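Local coordinates for protein beta-n-acetylhexosaminidase (Streptococcus pneumoniae, PDB 4AZI) that probably removes terminal beta-linked N-acetylglucosamine from glycans as a family 20 exo-beta-D-N-acetylhexosaminidase of the pneumococcus, at residues A[14-19]-A[327-332]; A[138-143]-A[183-188]; A[205-210]-A[237-242]. The protein carries 2 engineered substitutions. All coordinates share one frame; numbering follows the deposited sequence.

Interaction 1: A[14-19]-A[327-332]; sequences SIDAGR and SIWADR. With OAN (O-(2-acetamido-2-deoxy D-glucopyranosylidene) amino-N-phenylcarbamate), chain C.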
loop_
_atom_site.group_PDB
_atom_site.type_symbol
_atom_site.label_atom_id
_atom_site.label_comp_id
_atom_site.label_asym_id
_atom_site.label_seq_id
_atom_site.Cartn_x
_atom_site.Cartn_y
_atom_site.Cartn_z
ATOM N N SER A 14 -4.620 3.290 -2.345
ATOM C CA SER A 14 -4.371 1.950 -1.800
ATOM C C SER A 14 -5.576 1.050 -2.047
ATOM O O SER A 14 -6.712 1.480 -1.859
ATOM C CB SER A 14 -4.038 2.009 -0.303
ATOM O OG SER A 14 -3.840 0.709 0.239
ATOM N N ILE A 15 -5.308 -0.189 -2.468
ATOM C CA ILE A 15 -6.341 -1.190 -2.752
ATOM C C ILE A 15 -6.039 -2.493 -1.991
ATOM O O ILE A 15 -4.992 -3.124 -2.200
ATOM C CB ILE A 15 -6.453 -1.487 -4.279
ATOM C CG1 ILE A 15 -6.873 -0.241 -5.096
ATOM C CG2 ILE A 15 -7.350 -2.684 -4.551
ATOM C CD1 ILE A 15 -8.270 0.310 -4.835
ATOM N N ASP A 16 -6.963 -2.881 -1.115
ATOM C CA ASP A 16 -6.864 -4.109 -0.322
ATOM C C ASP A 16 -7.186 -5.328 -1.195
ATOM O O ASP A 16 -8.298 -5.864 -1.163
ATOM C CB ASP A 16 -7.812 -3.998 0.898
ATOM C CG ASP A 16 -7.698 -5.167 1.888
ATOM O OD1 ASP A 16 -6.833 -6.060 1.737
ATOM O OD2 ASP A 16 -8.510 -5.189 2.840
ATOM N N ALA A 17 -6.205 -5.756 -1.989
ATOM C CA ALA A 17 -6.339 -6.972 -2.796
ATOM C C ALA A 17 -5.791 -8.176 -2.036
ATOM O O ALA A 17 -5.446 -9.202 -2.627
ATOM C CB ALA A 17 -5.640 -6.810 -4.138
ATOM N N GLY A 18 -5.681 -8.024 -0.721
ATOM C CA GLY A 18 -5.273 -9.105 0.157
ATOM C C GLY A 18 -6.479 -9.875 0.651
ATOM O O GLY A 18 -6.539 -11.098 0.520
ATOM N N ARG A 19 -7.448 -9.164 1.219
ATOM C CA ARG A 19 -8.663 -9.815 1.694
ATOM C C ARG A 19 -9.541 -10.254 0.520
ATOM O O ARG A 19 -10.225 -11.285 0.590
ATOM C CB ARG A 19 -9.457 -8.878 2.607
ATOM C CG ARG A 19 -8.787 -8.569 3.934
ATOM C CD ARG A 19 -9.747 -7.781 4.811
ATOM N NE ARG A 19 -9.208 -7.480 6.140
ATOM C CZ ARG A 19 -8.656 -6.320 6.491
ATOM N NH1 ARG A 19 -8.530 -5.337 5.606
ATOM N NH2 ARG A 19 -8.221 -6.142 7.734
ATOM N N SER A 327 -7.201 5.204 1.023
ATOM C CA SER A 327 -7.203 3.754 1.199
ATOM C C SER A 327 -8.567 3.083 1.079
ATOM O O SER A 327 -9.530 3.472 1.757
ATOM C CB SER A 327 -6.575 3.374 2.537
ATOM O OG SER A 327 -5.352 4.051 2.765
ATOM N N ILE A 328 -8.613 2.052 0.231
ATOM C CA ILE A 328 -9.818 1.254 -0.016
ATOM C C ILE A 328 -9.639 -0.117 0.634
ATOM O O ILE A 328 -8.757 -0.879 0.242
ATOM C CB ILE A 328 -10.097 1.080 -1.528
ATOM C CG1 ILE A 328 -10.088 2.428 -2.273
ATOM C CG2 ILE A 328 -11.424 0.359 -1.761
ATOM C CD1 ILE A 328 -10.976 3.520 -1.682
ATOM N N TRP A 329 -10.455 -0.424 1.636
ATOM C CA TRP A 329 -10.289 -1.678 2.380
ATOM C C TRP A 329 -11.382 -2.683 2.119
ATOM O O TRP A 329 -12.489 -2.323 1.713
ATOM C CB TRP A 329 -10.155 -1.410 3.872
ATOM C CG TRP A 329 -8.999 -0.507 4.254
ATOM C CD1 TRP A 329 -9.054 0.857 4.527
ATOM C CD2 TRP A 329 -7.581 -0.877 4.447
ATOM N NE1 TRP A 329 -7.812 1.341 4.866
ATOM C CE2 TRP A 329 -6.883 0.357 4.827
ATOM C CE3 TRP A 329 -6.847 -2.057 4.326
ATOM C CZ2 TRP A 329 -5.516 0.385 5.083
ATOM C CZ3 TRP A 329 -5.463 -2.017 4.593
ATOM C CH2 TRP A 329 -4.817 -0.828 4.963
ATOM N N ALA A 330 -11.077 -3.958 2.354
ATOM C CA ALA A 330 -12.012 -5.031 2.063
ATOM C C ALA A 330 -12.432 -5.873 3.271
ATOM O O ALA A 330 -12.646 -7.083 3.129
ATOM C CB ALA A 330 -11.448 -5.915 0.961
ATOM N N ASP A 331 -12.581 -5.239 4.438
ATOM C CA ASP A 331 -12.921 -5.933 5.703
ATOM C C ASP A 331 -13.988 -7.026 5.578
ATOM O O ASP A 331 -13.878 -8.089 6.183
ATOM C CB ASP A 331 -13.336 -4.924 6.781
ATOM C CG ASP A 331 -12.216 -3.952 7.143
ATOM O OD1 ASP A 331 -11.473 -3.509 6.235
ATOM O OD2 ASP A 331 -12.080 -3.624 8.339
ATOM N N ARG A 332 -15.030 -6.750 4.807
ATOM C CA ARG A 332 -15.986 -7.778 4.430
ATOM C C ARG A 332 -15.800 -8.030 2.933
ATOM O O ARG A 332 -16.361 -7.316 2.101
ATOM C CB ARG A 332 -17.412 -7.338 4.792
ATOM C CG ARG A 332 -17.632 -7.197 6.298
ATOM C CD ARG A 332 -18.891 -6.410 6.649
ATOM N NE ARG A 332 -18.809 -5.030 6.171
ATOM C CZ ARG A 332 -19.585 -4.503 5.223
ATOM N NH1 ARG A 332 -20.543 -5.227 4.643
ATOM N NH2 ARG A 332 -19.404 -3.242 4.856
HETATM C CAH OAN C . -3.440 -0.021 8.997
HETATM C CAG OAN C . -4.962 -0.220 8.942
HETATM O OAN OAN C . -5.681 0.658 8.489
HETATM N NAI OAN C . -5.406 -1.382 9.425
HETATM C CAB OAN C . -6.825 -1.795 9.461
HETATM C CAC OAN C . -7.223 -2.385 8.107
HETATM O OAJ OAN C . -6.816 -3.758 8.050
HETATM C CAD OAN C . -8.725 -2.284 7.882
HETATM O OAK OAN C . -9.008 -2.875 6.621
HETATM C CAE OAN C . -9.137 -0.804 7.862
HETATM C CAF OAN C . -10.640 -0.559 7.692
HETATM O OAM OAN C . -11.358 -1.058 8.825
HETATM O OAL OAN C . -8.702 -0.083 9.046
HETATM C CAA OAN C . -7.760 -0.637 9.870
HETATM N NAY OAN C . -7.657 -0.123 11.077
HETATM O OAQ OAN C . -8.517 0.893 11.371
HETATM C CAP OAN C . -8.880 0.963 12.686
HETATM O OAR OAN C . -9.598 1.887 13.072
HETATM N NAO OAN C . -8.423 -0.009 13.490
HETATM C CAS OAN C . -8.634 -0.090 14.813
HETATM C CAT OAN C . -7.527 -0.266 15.643
HETATM C CAU OAN C . -7.686 -0.361 17.025
HETATM C CAV OAN C . -8.959 -0.278 17.587
HETATM C CAW OAN C . -10.078 -0.103 16.761
HETATM C CAX OAN C . -9.919 -0.012 15.375
HETATM O O HOH W 1 -6.112 -0.099 1.417
#
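D16 CG stands anti to its backbone N (chi1 -174°), which carries the carboxylate across to 327-332. R19 CG and W329 CG each lie anti to the carbonyl carbon, and R19 runs extended from CG to NE. W329 starts away from 14-19, but its indole edge returns, with W329 CE3 3.8 Å from D16 OD2.

D16 OD2 is gripped twice. A330 N donates to D16 OD2 at 2.9 Å, and R19 NH1 forms a salt bridge with D16 OD2 at 2.8 Å. Both donors sit above the carboxylate plane, but OD2 lies in the guanidinium plane. D16 OD1 accepts from the backbone N of R19 in a nearly straight bond (171°), an Asx motif. These bonds help to fix the carboxylate; N48 also holds OD1, and D49 the NE of R19.

D331 OD1 lies over one guanidinium face, 3.5 Å from R19 NH1. No N-H points at it, so this is attraction of charges alone.

R19 and D331 share the sugar of the inhibitor OAN. R19 NH2 donates to OAN OAJ at 2.8 Å. OAN OAK donates to D331 OD1 at 2.6 Å, and OAN OAM donates to D331 OD2 at 2.7 Å. The sugar lies over one face of W329, with CAE toward the rim, as over the tryptophan at the base of the -1 subsite in family 20 enzymes. A water sits over the centre of the opposite face, held by S14 OG and I328 O; S14 OG also bonds to H43.

The strands run parallel, with I328 N to S14 O and D16 N to I328 O as rungs. They join strands 10-16 and 321-329 and close the eight-stranded barrel. Strands 41-45 and 271-282 flank the pair, and helix 339-352 packs on I328.

Interaction 2: A[138-143]-A[183-188]; sequences AHFDKV and EYANDA. With OAN (O-(2-acetamido-2-deoxy D-glucopyranosylidene) amino-N-phenylcarbamate), chain C; EDO (1,2-ethanediol), chain F.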
loop_
_atom_site.group_PDB
_atom_site.type_symbol
_atom_site.label_atom_id
_atom_site.label_comp_id
_atom_site.label_asym_id
_atom_site.label_seq_id
_atom_site.Cartn_x
_atom_site.Cartn_y
_atom_site.Cartn_z
ATOM N N ALA A 138 0.120 -16.828 17.344
ATOM C CA ALA A 138 0.164 -16.168 18.633
ATOM C C ALA A 138 -1.039 -16.647 19.433
ATOM O O ALA A 138 -2.097 -16.951 18.871
ATOM C CB ALA A 138 0.134 -14.658 18.466
ATOM N N HIS A 139 -0.865 -16.712 20.742
ATOM C CA HIS A 139 -1.845 -17.274 21.655
ATOM C C HIS A 139 -1.906 -16.409 22.889
ATOM O O HIS A 139 -0.977 -16.401 23.702
ATOM C CB HIS A 139 -1.430 -18.717 21.957
ATOM C CG HIS A 139 -2.312 -19.442 22.950
ATOM N ND1 HIS A 139 -1.992 -20.660 23.433
ATOM C CD2 HIS A 139 -3.518 -19.089 23.545
ATOM C CE1 HIS A 139 -2.941 -21.066 24.288
ATOM N NE2 HIS A 139 -3.878 -20.110 24.355
ATOM N N PHE A 140 -2.993 -15.648 23.010
ATOM C CA PHE A 140 -3.224 -14.772 24.163
ATOM C C PHE A 140 -4.568 -15.116 24.824
ATOM O O PHE A 140 -4.681 -16.175 25.440
ATOM C CB PHE A 140 -3.124 -13.290 23.763
ATOM C CG PHE A 140 -1.750 -12.877 23.287
ATOM C CD1 PHE A 140 -0.678 -12.809 24.177
ATOM C CD2 PHE A 140 -1.525 -12.558 21.953
ATOM C CE1 PHE A 140 0.586 -12.437 23.744
ATOM C CE2 PHE A 140 -0.256 -12.185 21.514
ATOM C CZ PHE A 140 0.796 -12.123 22.412
ATOM N N ASP A 141 -5.575 -14.250 24.691
ATOM C CA ASP A 141 -6.929 -14.525 25.196
ATOM C C ASP A 141 -7.543 -15.744 24.526
ATOM O O ASP A 141 -8.441 -16.386 25.077
ATOM C CB ASP A 141 -7.861 -13.345 24.941
ATOM C CG ASP A 141 -7.528 -12.135 25.774
ATOM O OD1 ASP A 141 -6.545 -12.163 26.549
ATOM O OD2 ASP A 141 -8.262 -11.143 25.635
ATOM N N LYS A 142 -7.085 -16.004 23.307
ATOM C CA LYS A 142 -7.402 -17.210 22.557
ATOM C C LYS A 142 -6.311 -17.412 21.520
ATOM O O LYS A 142 -5.403 -16.580 21.396
ATOM C CB LYS A 142 -8.769 -17.105 21.881
ATOM C CG LYS A 142 -8.923 -15.970 20.879
ATOM C CD LYS A 142 -10.074 -16.267 19.928
ATOM C CE LYS A 142 -10.461 -15.031 19.139
ATOM N NZ LYS A 142 -11.345 -15.337 17.979
ATOM N N VAL A 143 -6.392 -18.519 20.788
ATOM C CA VAL A 143 -5.497 -18.744 19.663
ATOM C C VAL A 143 -5.883 -17.789 18.539
ATOM O O VAL A 143 -7.030 -17.775 18.087
ATOM C CB VAL A 143 -5.523 -20.215 19.198
ATOM C CG1 VAL A 143 -4.669 -20.408 17.951
ATOM C CG2 VAL A 143 -5.038 -21.122 20.325
ATOM N N GLU A 183 -1.768 -3.559 13.832
ATOM C CA GLU A 183 -2.744 -4.304 14.626
ATOM C C GLU A 183 -2.343 -5.740 15.001
ATOM O O GLU A 183 -3.052 -6.693 14.659
ATOM C CB GLU A 183 -4.084 -4.323 13.895
ATOM C CG GLU A 183 -4.663 -2.964 13.510
ATOM C CD GLU A 183 -5.958 -3.129 12.744
ATOM O OE1 GLU A 183 -5.956 -3.880 11.749
ATOM O OE2 GLU A 183 -6.987 -2.548 13.143
ATOM N N TYR A 184 -1.226 -5.886 15.711
ATOM C CA TYR A 184 -0.722 -7.197 16.108
ATOM C C TYR A 184 -1.763 -7.920 16.970
ATOM O O TYR A 184 -2.164 -7.392 18.018
ATOM C CB TYR A 184 0.597 -7.057 16.895
ATOM C CG TYR A 184 1.212 -8.389 17.274
ATOM C CD1 TYR A 184 2.095 -9.042 16.410
ATOM C CD2 TYR A 184 0.890 -9.008 18.488
ATOM C CE1 TYR A 184 2.645 -10.274 16.746
ATOM C CE2 TYR A 184 1.432 -10.239 18.832
ATOM C CZ TYR A 184 2.312 -10.866 17.964
ATOM O OH TYR A 184 2.844 -12.091 18.300
ATOM N N ALA A 185 -2.197 -9.107 16.521
ATOM C CA ALA A 185 -3.092 -9.984 17.295
ATOM C C ALA A 185 -4.381 -9.317 17.768
ATOM O O ALA A 185 -4.919 -9.674 18.824
ATOM C CB ALA A 185 -2.353 -10.604 18.487
ATOM N N ASN A 186 -4.897 -8.368 16.991
ATOM C CA ASN A 186 -6.109 -7.677 17.418
ATOM C C ASN A 186 -7.249 -8.647 17.751
ATOM O O ASN A 186 -8.020 -8.406 18.674
ATOM C CB ASN A 186 -6.550 -6.600 16.421
ATOM C CG ASN A 186 -6.764 -7.125 15.014
ATOM O OD1 ASN A 186 -6.483 -8.287 14.700
ATOM N ND2 ASN A 186 -7.248 -6.247 14.140
ATOM N N ASP A 187 -7.308 -9.757 17.020
ATOM C CA ASP A 187 -8.387 -10.734 17.167
ATOM C C ASP A 187 -8.313 -11.537 18.463
ATOM O O ASP A 187 -9.298 -12.156 18.871
ATOM C CB ASP A 187 -8.421 -11.673 15.952
ATOM C CG ASP A 187 -7.307 -12.708 15.967
ATOM O OD1 ASP A 187 -6.110 -12.351 16.126
ATOM O OD2 ASP A 187 -7.635 -13.896 15.801
ATOM N N ALA A 188 -7.151 -11.518 19.109
ATOM C CA ALA A 188 -6.881 -12.372 20.259
ATOM C C ALA A 188 -6.610 -11.572 21.524
ATOM O O ALA A 188 -6.281 -12.147 22.550
ATOM C CB ALA A 188 -5.699 -13.289 19.959
HETATM C CAH OAN C . -3.440 -0.021 8.997
HETATM C CAG OAN C . -4.962 -0.220 8.942
HETATM O OAN OAN C . -5.681 0.658 8.489
HETATM N NAI OAN C . -5.406 -1.382 9.425
HETATM C CAB OAN C . -6.825 -1.795 9.461
HETATM C CAC OAN C . -7.223 -2.385 8.107
HETATM O OAJ OAN C . -6.816 -3.758 8.050
HETATM C CAD OAN C . -8.725 -2.284 7.882
HETATM O OAK OAN C . -9.008 -2.875 6.621
HETATM C CAE OAN C . -9.137 -0.804 7.862
HETATM C CAF OAN C . -10.640 -0.559 7.692
HETATM O OAM OAN C . -11.358 -1.058 8.825
HETATM O OAL OAN C . -8.702 -0.083 9.046
HETATM C CAA OAN C . -7.760 -0.637 9.870
HETATM N NAY OAN C . -7.657 -0.123 11.077
HETATM O OAQ OAN C . -8.517 0.893 11.371
HETATM C CAP OAN C . -8.880 0.963 12.686
HETATM O OAR OAN C . -9.598 1.887 13.072
HETATM N NAO OAN C . -8.423 -0.009 13.490
HETATM C CAS OAN C . -8.634 -0.090 14.813
HETATM C CAT OAN C . -7.527 -0.266 15.643
HETATM C CAU OAN C . -7.686 -0.361 17.025
HETATM C CAV OAN C . -8.959 -0.278 17.587
HETATM C CAW OAN C . -10.078 -0.103 16.761
HETATM C CAX OAN C . -9.919 -0.012 15.375
HETATM C C1 EDO F . -9.957 -4.016 12.136
HETATM O O1 EDO F . -9.321 -2.794 11.743
HETATM C C2 EDO F . -9.522 -5.146 11.202
HETATM O O2 EDO F . -8.163 -5.496 11.470
HETATM O O HOH W 2 -10.146 -14.633 15.554
#
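A138 lies in strand 137-139 with its CB directed at the second segment. Its methyl meets the phenolic tip of the tyrosine, with A138 CB 3.7 Å from Y184 OH. That hydroxyl has a weak hydrogen bond to M148 O.

F140 follows, with CG anti to its carbonyl carbon (chi1 -64°). F140 CE2 lies 3.7 Å from Y184 CE2 and also touches A185 CB. Each ring meets the other at its edge, and the side chains cross at about a right angle. Y184 and A185 are the central residues of a type II beta turn from E183 to N186, and A185 takes a positive phi (54°).

The two segments belong to loops at the C-terminal ends of neighbouring strands of the TIM barrel, 110-117 and 176-180. The second loop starts at the pocket. D182 and E183 are consistent with the Asp-Glu pair of family 20, so E183 is probably the general acid. E183 OE2 accepts from OAN NAO at 2.9 Å, and OE1 is bonded to H120. An ethanediol, probably from the crystallisation liquor, bridges E183 and N186.

Next, the backbone N of D141 donates to A188 O at 3.1 Å, almost along the C=O axis, the sole direct hydrogen bond between the segments. The carboxylate of D141 turns to Y196 OH.

K142 CG takes the crowded position between N and carbonyl carbon, and the chain then runs extended. The A188 methyl lies against its backbone, A188 CB to K142 O 3.6 Å. K142 CE passes 3.1 Å from D187 O. K142 NZ is too far from D187 OD2 for a salt bridge. A water accepts from K142 NZ at 2.8 Å and donates to D187 OD2 at 2.6 Å; D187 is otherwise tied to S144, K145 and T146.

Interaction 3: A[205-210]-A[237-242]; sequences KFAEYA and DDVQFD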
loop_
_atom_site.group_PDB
_atom_site.type_symbol
_atom_site.label_atom_id
_atom_site.label_comp_id
_atom_site.label_asym_id
_atom_site.label_seq_id
_atom_site.Cartn_x
_atom_site.Cartn_y
_atom_site.Cartn_z
ATOM N N LYS A 205 11.050 -8.372 20.987
ATOM C CA LYS A 205 11.102 -9.388 19.949
ATOM C C LYS A 205 10.323 -8.952 18.705
ATOM O O LYS A 205 10.708 -9.303 17.589
ATOM C CB LYS A 205 10.664 -10.759 20.482
ATOM C CG LYS A 205 11.689 -11.335 21.463
ATOM C CD LYS A 205 11.192 -12.582 22.186
ATOM N N PHE A 206 9.261 -8.173 18.895
ATOM C CA PHE A 206 8.589 -7.520 17.763
ATOM C C PHE A 206 9.522 -6.572 16.998
ATOM O O PHE A 206 9.532 -6.564 15.763
ATOM C CB PHE A 206 7.323 -6.764 18.192
ATOM C CG PHE A 206 6.742 -5.914 17.095
ATOM C CD1 PHE A 206 5.942 -6.483 16.110
ATOM C CD2 PHE A 206 7.047 -4.561 17.010
ATOM C CE1 PHE A 206 5.438 -5.712 15.078
ATOM C CE2 PHE A 206 6.546 -3.781 15.985
ATOM C CZ PHE A 206 5.734 -4.356 15.018
ATOM N N ALA A 207 10.298 -5.773 17.736
ATOM C CA ALA A 207 11.216 -4.815 17.131
ATOM C C ALA A 207 12.325 -5.539 16.360
ATOM O O ALA A 207 12.699 -5.124 15.269
ATOM C CB ALA A 207 11.802 -3.894 18.188
ATOM N N GLU A 208 12.814 -6.637 16.928
ATOM C CA GLU A 208 13.836 -7.465 16.300
ATOM C C GLU A 208 13.354 -7.954 14.931
ATOM O O GLU A 208 14.107 -7.913 13.956
ATOM C CB GLU A 208 14.190 -8.635 17.227
ATOM C CG GLU A 208 15.184 -9.629 16.663
ATOM C CD GLU A 208 15.128 -10.973 17.362
ATOM O OE1 GLU A 208 14.792 -11.023 18.567
ATOM O OE2 GLU A 208 15.419 -11.989 16.701
ATOM N N TYR A 209 12.091 -8.374 14.870
ATOM C CA TYR A 209 11.443 -8.832 13.629
ATOM C C TYR A 209 11.153 -7.695 12.632
ATOM O O TYR A 209 11.342 -7.853 11.410
ATOM C CB TYR A 209 10.145 -9.564 13.974
ATOM C CG TYR A 209 9.418 -10.123 12.778
ATOM C CD1 TYR A 209 9.858 -11.290 12.152
ATOM C CD2 TYR A 209 8.271 -9.497 12.284
ATOM C CE1 TYR A 209 9.179 -11.807 11.060
ATOM C CE2 TYR A 209 7.596 -10.000 11.185
ATOM C CZ TYR A 209 8.056 -11.154 10.576
ATOM O OH TYR A 209 7.382 -11.658 9.486
ATOM N N ALA A 210 10.686 -6.560 13.158
ATOM C CA ALA A 210 10.416 -5.376 12.344
ATOM C C ALA A 210 11.702 -4.838 11.719
ATOM O O ALA A 210 11.733 -4.508 10.529
ATOM C CB ALA A 210 9.719 -4.303 13.166
ATOM N N ASP A 237 10.976 4.706 24.404
ATOM C CA ASP A 237 12.085 4.332 23.531
ATOM C C ASP A 237 13.121 3.400 24.170
ATOM O O ASP A 237 14.303 3.444 23.819
ATOM C CB ASP A 237 12.752 5.585 22.945
ATOM C CG ASP A 237 13.514 6.387 23.991
ATOM O OD1 ASP A 237 13.331 6.130 25.199
ATOM O OD2 ASP A 237 14.309 7.266 23.602
ATOM N N ASP A 238 12.682 2.548 25.094
ATOM C CA ASP A 238 13.587 1.553 25.669
ATOM C C ASP A 238 13.765 0.372 24.712
ATOM O O ASP A 238 14.638 -0.474 24.915
ATOM C CB ASP A 238 13.130 1.103 27.064
ATOM C CG ASP A 238 11.688 0.616 27.089
ATOM O OD1 ASP A 238 11.446 -0.554 26.732
ATOM O OD2 ASP A 238 10.797 1.407 27.471
ATOM N N VAL A 239 12.922 0.329 23.678
ATOM C CA VAL A 239 13.050 -0.611 22.564
ATOM C C VAL A 239 13.214 0.226 21.291
ATOM O O VAL A 239 12.415 1.114 21.015
ATOM C CB VAL A 239 11.831 -1.560 22.478
ATOM C CG1 VAL A 239 11.827 -2.349 21.177
ATOM C CG2 VAL A 239 11.817 -2.510 23.667
ATOM N N GLN A 240 14.270 -0.038 20.534
ATOM C CA GLN A 240 14.659 0.856 19.450
ATOM C C GLN A 240 14.280 0.295 18.083
ATOM O O GLN A 240 14.338 -0.909 17.871
ATOM C CB GLN A 240 16.157 1.163 19.520
ATOM C CG GLN A 240 16.499 2.618 19.231
ATOM C CD GLN A 240 15.958 3.596 20.274
ATOM O OE1 GLN A 240 15.680 4.760 19.965
ATOM N NE2 GLN A 240 15.818 3.132 21.518
ATOM N N PHE A 241 13.885 1.172 17.165
ATOM C CA PHE A 241 13.482 0.737 15.819
ATOM C C PHE A 241 14.380 1.343 14.743
ATOM O O PHE A 241 14.986 2.400 14.960
ATOM C CB PHE A 241 12.009 1.072 15.548
ATOM C CG PHE A 241 11.033 0.238 16.339
ATOM C CD1 PHE A 241 10.739 0.549 17.668
ATOM C CD2 PHE A 241 10.396 -0.859 15.755
ATOM C CE1 PHE A 241 9.839 -0.223 18.398
ATOM C CE2 PHE A 241 9.485 -1.628 16.478
ATOM C CZ PHE A 241 9.210 -1.313 17.805
ATOM N N ASP A 242 14.469 0.646 13.605
ATOM C CA ASP A 242 15.192 1.085 12.397
ATOM C C ASP A 242 14.681 2.467 11.979
ATOM O O ASP A 242 13.482 2.656 11.778
ATOM C CB ASP A 242 14.963 0.047 11.279
ATOM C CG ASP A 242 15.773 0.324 10.004
ATOM O OD1 ASP A 242 15.777 1.464 9.518
ATOM O OD2 ASP A 242 16.382 -0.619 9.451
#
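Helix 203-219 of the TIM barrel, which leads into strand 223-227, is met here by the irregular chain 237-242, from the loop between that strand and strand 246-249. No hydrogen bond joins the two segments. Their contact is apolar and turns on the ring of F241.

A207 points at the loop and sets its methyl over one face of that ring. A207 CB lies 3.9 Å from the F241 ring centroid and 24° off the ring normal, a CH-pi contact. The methyl is displaced toward the CE2-CZ side of the ring.

F206 comes in at the rim of F241 instead. Its CG is anti to the backbone N (chi1 171°), and the ring swings round to the loop although its CB does not aim there. F206 CE2 and F241 CE2 approach to 3.7 Å. The two side chains cross at about a right angle. A210 follows one turn beyond F206. A210 CB lies at the edge of F241, 4.3 Å from F241 CE2. F241 therefore has a methyl over one face and two helix residues along its edge. W194 packs edge-to-face with F206, and Y270 touches F241 from another loop.

Polar groups on both sides of F241 bind to the same helix. N211 takes the backbone N of D242 on its OD1 and gives its ND2 to Q240 O. D242 also forms a salt bridge with K218. N211 belongs to the site where bicine is bound in this crystal. Within the loop, Q240 NE2 donates to D237 O at 2.8 Å, which ties the bend on itself.

V239 also aims at the helix. Its CG1, anti to the backbone N, presses on the A207 methyl: V239 CG1 to A207 CB is 3.4 Å, tighter than usual carbon-carbon contact.

All three contacts belong to one family 20 TIM barrel. Interaction 1 joins its first and last strands, 10-16 and 321-329, so the other two fall between its segments in the chain. Interaction 2 comes first of these, and interaction 3 follows in series. Interactions 1 and 2 have centres about 21 Å apart and do not touch, yet both reach OAN. Interaction 1 holds the sugar, and interaction 2 brings E183 to the carbamate nitrogen. Interaction 3 does not reach the inhibitor. Its centre is about 19 Å from that of interaction 2 and 27 Å from that of interaction 1. It fastens a later loop to helix 203-219.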